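Side-chain contacts in response regulator aspartate phosphatase I (Bacillus subtilis subsp. subtilis, PDB 4I1A), which dephosphorylates the sporulation phosphotransferase Spo0F and activates the mobile element ICEBs1 by inactivating its repressor ImmR: residues F340-E343 / V344-F348; F312-D315 / G316-Q319; Y271-K275 / Q276-N280. One frame throughout, in Å; residues are numbered along the deposited sequence.

Contact 1: residues F340-E343 / V344-F348; sequences FSIE and VADYF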
# COMPACT_ATOMS: atom_id res chain seq x y z
N PHE A 340 0.03 3.32 12.71
CA PHE A 340 1.28 3.30 13.47
C PHE A 340 1.11 3.55 14.95
O PHE A 340 1.79 2.94 15.78
CB PHE A 340 2.31 4.27 12.87
CG PHE A 340 3.07 3.70 11.74
CD1 PHE A 340 4.23 2.98 11.98
CD2 PHE A 340 2.60 3.82 10.43
CE1 PHE A 340 4.94 2.42 10.92
CE2 PHE A 340 3.31 3.27 9.37
CZ PHE A 340 4.48 2.56 9.61
N SER A 341 0.20 4.45 15.31
CA SER A 341 -0.03 4.73 16.72
C SER A 341 -0.64 3.53 17.47
O SER A 341 -0.43 3.36 18.68
CB SER A 341 -0.91 5.96 16.91
OG SER A 341 -2.20 5.74 16.39
N ILE A 342 -1.39 2.70 16.75
CA ILE A 342 -1.89 1.46 17.35
C ILE A 342 -0.72 0.49 17.61
O ILE A 342 -0.64 -0.13 18.68
CB ILE A 342 -2.96 0.79 16.47
CG1 ILE A 342 -4.28 1.56 16.54
CG2 ILE A 342 -3.14 -0.70 16.86
CD1 ILE A 342 -5.29 1.14 15.41
N GLU A 343 0.18 0.37 16.64
CA GLU A 343 1.35 -0.49 16.80
C GLU A 343 2.20 -0.01 17.98
O GLU A 343 2.71 -0.82 18.76
CB GLU A 343 2.19 -0.50 15.53
CG GLU A 343 1.48 -1.11 14.34
CD GLU A 343 2.21 -2.31 13.81
OE1 GLU A 343 2.35 -2.42 12.57
OE2 GLU A 343 2.65 -3.14 14.64
N VAL A 344 2.33 1.30 18.10
CA VAL A 344 3.10 1.89 19.18
C VAL A 344 2.39 1.67 20.51
O VAL A 344 3.03 1.32 21.52
CB VAL A 344 3.37 3.40 18.92
CG1 VAL A 344 4.04 4.04 20.13
CG2 VAL A 344 4.25 3.57 17.69
N ALA A 345 1.08 1.87 20.51
CA ALA A 345 0.26 1.60 21.69
C ALA A 345 0.34 0.14 22.11
O ALA A 345 0.44 -0.14 23.31
CB ALA A 345 -1.18 2.01 21.46
N ASP A 346 0.29 -0.78 21.14
CA ASP A 346 0.36 -2.22 21.48
C ASP A 346 1.69 -2.55 22.15
O ASP A 346 1.75 -3.22 23.18
CB ASP A 346 0.17 -3.12 20.25
CG ASP A 346 -1.26 -3.09 19.72
OD1 ASP A 346 -2.15 -2.52 20.39
OD2 ASP A 346 -1.48 -3.63 18.61
N TYR A 347 2.75 -2.04 21.55
CA TYR A 347 4.11 -2.24 22.04
C TYR A 347 4.30 -1.77 23.49
O TYR A 347 4.90 -2.48 24.29
CB TYR A 347 5.10 -1.54 21.09
CG TYR A 347 6.52 -1.53 21.59
CD1 TYR A 347 6.97 -0.53 22.45
CD2 TYR A 347 7.40 -2.54 21.23
CE1 TYR A 347 8.27 -0.53 22.92
CE2 TYR A 347 8.70 -2.55 21.71
CZ TYR A 347 9.13 -1.54 22.55
OH TYR A 347 10.44 -1.54 23.01
N PHE A 348 3.80 -0.59 23.81
CA PHE A 348 3.90 -0.08 25.18
C PHE A 348 2.99 -0.86 26.14
O PHE A 348 3.32 -1.02 27.32
CB PHE A 348 3.60 1.43 25.24
CG PHE A 348 4.70 2.28 24.66
CD1 PHE A 348 6.03 2.01 24.95
CD2 PHE A 348 4.41 3.31 23.77
CE1 PHE A 348 7.05 2.78 24.40
CE2 PHE A 348 5.42 4.08 23.22
CZ PHE A 348 6.75 3.81 23.53

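Contact 2: residues F312-D315 / G316-Q319; sequences FFSD and GETQ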
# COMPACT_ATOMS: atom_id res chain seq x y z
N PHE A 312 13.08 1.49 18.95
CA PHE A 312 14.07 0.40 19.03
C PHE A 312 15.54 0.80 19.10
O PHE A 312 16.35 0.06 19.68
CB PHE A 312 13.90 -0.58 17.85
CG PHE A 312 12.52 -1.18 17.74
CD1 PHE A 312 12.03 -2.04 18.72
CD2 PHE A 312 11.71 -0.91 16.65
CE1 PHE A 312 10.76 -2.59 18.62
CE2 PHE A 312 10.45 -1.46 16.54
CZ PHE A 312 9.97 -2.30 17.53
N PHE A 313 15.91 1.92 18.49
CA PHE A 313 17.32 2.18 18.17
C PHE A 313 17.95 3.40 18.85
O PHE A 313 19.01 3.88 18.44
CB PHE A 313 17.48 2.24 16.65
CG PHE A 313 17.02 0.99 15.94
CD1 PHE A 313 17.51 -0.25 16.32
CD2 PHE A 313 16.07 1.06 14.94
CE1 PHE A 313 17.08 -1.41 15.68
CE2 PHE A 313 15.62 -0.10 14.29
CZ PHE A 313 16.13 -1.33 14.66
N SER A 314 17.29 3.89 19.88
CA SER A 314 17.83 4.93 20.74
C SER A 314 17.81 4.31 22.11
O SER A 314 17.76 3.08 22.23
CB SER A 314 16.97 6.20 20.68
OG SER A 314 15.59 5.88 20.59
N ASP A 315 17.83 5.11 23.16
CA ASP A 315 17.75 4.50 24.48
C ASP A 315 16.37 4.71 25.07
O ASP A 315 16.20 4.83 26.28
CB ASP A 315 18.84 5.02 25.41
CG ASP A 315 19.13 4.06 26.54
OD1 ASP A 315 18.78 2.86 26.41
OD2 ASP A 315 19.71 4.49 27.57
N GLY A 316 15.37 4.75 24.20
CA GLY A 316 14.02 5.06 24.61
C GLY A 316 13.75 6.54 24.48
O GLY A 316 13.22 7.17 25.39
N GLU A 317 14.13 7.11 23.34
CA GLU A 317 13.82 8.51 23.06
C GLU A 317 12.42 8.64 22.46
O GLU A 317 12.24 8.74 21.24
CB GLU A 317 14.92 9.15 22.21
CG GLU A 317 16.22 9.34 23.01
CD GLU A 317 17.39 9.80 22.17
OE1 GLU A 317 17.17 10.52 21.17
OE2 GLU A 317 18.53 9.43 22.51
N THR A 318 11.44 8.62 23.35
CA THR A 318 10.04 8.60 22.95
C THR A 318 9.60 9.88 22.25
O THR A 318 8.64 9.87 21.50
CB THR A 318 9.11 8.31 24.16
OG1 THR A 318 9.32 9.29 25.19
CG2 THR A 318 9.40 6.93 24.73
N GLN A 319 10.30 10.99 22.49
CA GLN A 319 9.94 12.23 21.82
C GLN A 319 10.08 12.11 20.30
O GLN A 319 9.34 12.76 19.55
CB GLN A 319 10.70 13.44 22.37
CG GLN A 319 12.16 13.52 21.97
CD GLN A 319 13.06 12.62 22.79
OE1 GLN A 319 12.59 11.73 23.51
NE2 GLN A 319 14.36 12.85 22.71

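Contact 3: residues Y271-K275 / Q276-N280; sequences YVEAK and QQNYN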
# COMPACT_ATOMS: atom_id res chain seq x y z
N TYR A 271 11.34 -3.08 10.33
CA TYR A 271 10.31 -3.27 11.34
C TYR A 271 10.09 -4.75 11.65
O TYR A 271 10.04 -5.15 12.82
CB TYR A 271 9.02 -2.60 10.89
CG TYR A 271 8.08 -2.27 12.02
CD1 TYR A 271 8.44 -2.53 13.35
CD2 TYR A 271 6.84 -1.71 11.78
CE1 TYR A 271 7.58 -2.23 14.39
CE2 TYR A 271 5.98 -1.41 12.80
CZ TYR A 271 6.35 -1.67 14.10
OH TYR A 271 5.47 -1.36 15.11
N VAL A 272 9.97 -5.56 10.60
CA VAL A 272 9.79 -7.00 10.74
C VAL A 272 10.88 -7.64 11.61
O VAL A 272 10.59 -8.46 12.49
CB VAL A 272 9.71 -7.69 9.36
CG1 VAL A 272 10.04 -9.17 9.45
CG2 VAL A 272 8.33 -7.48 8.76
N GLU A 273 12.12 -7.24 11.39
CA GLU A 273 13.25 -7.81 12.13
C GLU A 273 13.26 -7.35 13.59
O GLU A 273 13.62 -8.11 14.49
CB GLU A 273 14.57 -7.46 11.45
CG GLU A 273 14.78 -8.17 10.11
CD GLU A 273 14.89 -9.68 10.26
OE1 GLU A 273 15.46 -10.13 11.27
OE2 GLU A 273 14.41 -10.42 9.38
N ALA A 274 12.87 -6.09 13.80
CA ALA A 274 12.72 -5.55 15.14
C ALA A 274 11.65 -6.30 15.94
O ALA A 274 11.83 -6.59 17.12
CB ALA A 274 12.39 -4.07 15.06
N LYS A 275 10.53 -6.61 15.28
CA LYS A 275 9.45 -7.35 15.93
C LYS A 275 9.88 -8.76 16.35
O LYS A 275 9.26 -9.36 17.22
CB LYS A 275 8.22 -7.44 15.03
CG LYS A 275 7.50 -6.13 14.77
CD LYS A 275 6.35 -6.38 13.81
CE LYS A 275 5.89 -5.12 13.12
NZ LYS A 275 4.66 -5.37 12.33
N GLN A 276 10.92 -9.31 15.72
CA GLN A 276 11.45 -10.61 16.14
C GLN A 276 12.58 -10.43 17.14
O GLN A 276 13.24 -11.40 17.51
CB GLN A 276 11.95 -11.43 14.95
CG GLN A 276 10.93 -11.67 13.87
CD GLN A 276 11.48 -12.53 12.75
OE1 GLN A 276 11.54 -13.75 12.87
NE2 GLN A 276 11.88 -11.89 11.66
N GLN A 277 12.78 -9.18 17.56
CA GLN A 277 13.89 -8.81 18.44
C GLN A 277 15.26 -9.07 17.82
O GLN A 277 16.26 -9.18 18.53
CB GLN A 277 13.80 -9.51 19.80
CG GLN A 277 12.53 -9.19 20.59
CD GLN A 277 11.47 -10.25 20.43
OE1 GLN A 277 11.64 -11.38 20.90
NE2 GLN A 277 10.38 -9.91 19.75
N ASN A 278 15.31 -9.14 16.49
CA ASN A 278 16.59 -9.22 15.80
C ASN A 278 17.15 -7.82 15.61
O ASN A 278 17.25 -7.32 14.50
CB ASN A 278 16.45 -9.95 14.47
CG ASN A 278 16.10 -11.42 14.63
OD1 ASN A 278 16.47 -12.05 15.62
ND2 ASN A 278 15.37 -11.97 13.66
N TYR A 279 17.52 -7.20 16.73
CA TYR A 279 17.82 -5.77 16.81
C TYR A 279 19.08 -5.38 16.06
O TYR A 279 19.18 -4.27 15.54
CB TYR A 279 17.88 -5.33 18.28
CG TYR A 279 16.54 -5.47 18.99
CD1 TYR A 279 15.37 -4.95 18.43
CD2 TYR A 279 16.44 -6.15 20.20
CE1 TYR A 279 14.14 -5.09 19.08
CE2 TYR A 279 15.23 -6.29 20.85
CZ TYR A 279 14.09 -5.76 20.28
OH TYR A 279 12.88 -5.91 20.93
N ASN A 280 20.05 -6.28 16.00
CA ASN A 280 21.30 -6.00 15.31
C ASN A 280 21.18 -6.00 13.79
O ASN A 280 21.70 -5.12 13.13
CB ASN A 280 22.38 -6.96 15.77
CG ASN A 280 22.85 -6.65 17.16
OD1 ASN A 280 23.17 -5.50 17.47
ND2 ASN A 280 22.87 -7.67 18.02

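Contact 1: residues F340-E343 / V344-F348
Ile342 and Asp346 run alongside one another, one turn apart on the same helix. The methyl CG2 of Ile342 does the touching, 3.8 Å from OD2 of Asp346. CG2 projects opposite the backbone N of Ile342, next to the carbonyl carbon, and therefore faces the following turn, where Asp346 sits. The Asp346 carboxylate is folded back beside its own backbone N, with chi1 at -70°, and its CG comes to 3.2 Å from the carbonyl O of Ile342. That oxygen accepts the N-H of Asp346, with N to O at 2.7 Å. The carboxylate atom OD1 is bonded instead to the hydroxyl of Tyr361. A leucine at Asp346 would probably leave the Tyr361 hydroxyl without this acceptor. On another side of the helix, CG2 of Val344 sits 3.2 Å from the carbonyl O of Phe340. The methyl of Ala345 lies equally near the carbonyl O of Ser341. The backbone bonds are regular for an alpha helix, each N-H reaching the carbonyl four residues back. Ser341 turns its hydroxyl to the carbonyls of Val337 and Glu338. Helix 354-373 packs against Ser341, Ile342 and Ala345. Phe340, Val344 and Phe348 touch helix 318-330, and Val344 and Tyr347 also touch Leu311 of helix 299-313. This part of helix 334-351 thus packs against helices 299-313, 318-330 and 354-373.

Contact 2: residues F312-D315 / G316-Q319
The turn between helix 299-313 and helix 318-330 is spanned by a weak contact between Ser314 and Glu317. The backbone N of Glu317 gives a weak hydrogen bond to OG of Ser314, 3.3 Å long. The bond is fairly straight at the hydrogen, 161°. At chi1 37° the Ser314 OG is turned in over its own backbone, where it reaches both this N-H and the carbonyl O of Glu309, to which it is also bonded. Glu309 belongs to the helix that is ending. The hydroxyl thus links the last part of that helix to the start of the next segment. The Glu317 side chain runs alongside Ser314. Its CB lies 3.9 Å from CB of Ser314, and its CD is just as near that carbon. The glutamate side chain is stretched out past CG, and carries its CG and carboxylate alongside the serine CB. Gly316 carries the bend with phi at 93°. A CB there would collide with the carbonyl O of Asp315. Glu317 then forms the centre of an inverse gamma turn, and a weak bond joins Thr318 N to Gly316 O. The turn lies at the protein surface. The arrangement is that of a short interhelical loop in an all-helical repeat protein, with a glycine at the bend and a serine hydroxyl bonded to the ending helix and weakly to the Glu317 amide.

Contact 3: residues Y271-K275 / Q276-N280
Glu273 and Asn278 are joined twice, once through side chains and once through backbone. The amide ND2 of Asn278 donates to OE1 of Glu273 at 3.0 Å. It meets the syn side of the carboxylate, 25° out of its plane. The carboxylate and amide planes are nearly coplanar. Asn278 N also bonds to the carbonyl O of Glu273 at 2.8 Å. The other carboxylate oxygen, OE2, is bonded to the hydroxyl of Ser244, so both oxygens of this buried group have partners. Glu273 is bent at chi2 (-64°), which brings the carboxylate close to Asn278. Gln277 N bonds to the carbonyl O of Ala274, also at 2.8 Å, from well above the carbonyl plane. Gln276 N makes weak bonds to the carbonyls of Val272 and Glu273. Its extended side chain lies beside Val272, with NE2 4.0 Å from CG1 of Val272. Further out, CE1 of the Tyr279 ring comes 3.4 Å from the carbonyl O of Ala274. CE of Lys275 lies over the centre of one face of the Tyr271 ring, and NZ of Lys275 forms a salt bridge with Asp235. Tyr240 of helix 240-257 touches Val272, Lys275 and Gln276. The backbone pair Asn278 to Glu273 and Gln277 to Ala274, with Gln277 at positive phi as C-prime residue, is a Schellman motif. It ends helix 261-275 just before helix 279-295 begins.

How the contacts relate
The three contacts lie in series along the chain, contact 3 first and contact 1 last, with centres about 14 to 15 Å apart. Phe312 joins them. Its CE2 is 3.6 Å from CB of Ala274 in contact 3, and its CE1 is 3.7 Å from CE2 of Tyr347 in contact 1. Contacts 1 and 3 also meet through Glu343, whose OE2 lies 3.4 Å from OH of Tyr271; OE1 of Glu343 is 3.8 Å from NZ of Lys275, a long, weak approach of opposite charges. Contacts 2 and 3 are helix-to-helix turns, and contact 1 lies within a helix. Contact 1 lies within predicted TPR 6, and contact 3 straddles the start of predicted TPR 5. All three lie on the same side of the chain's centre.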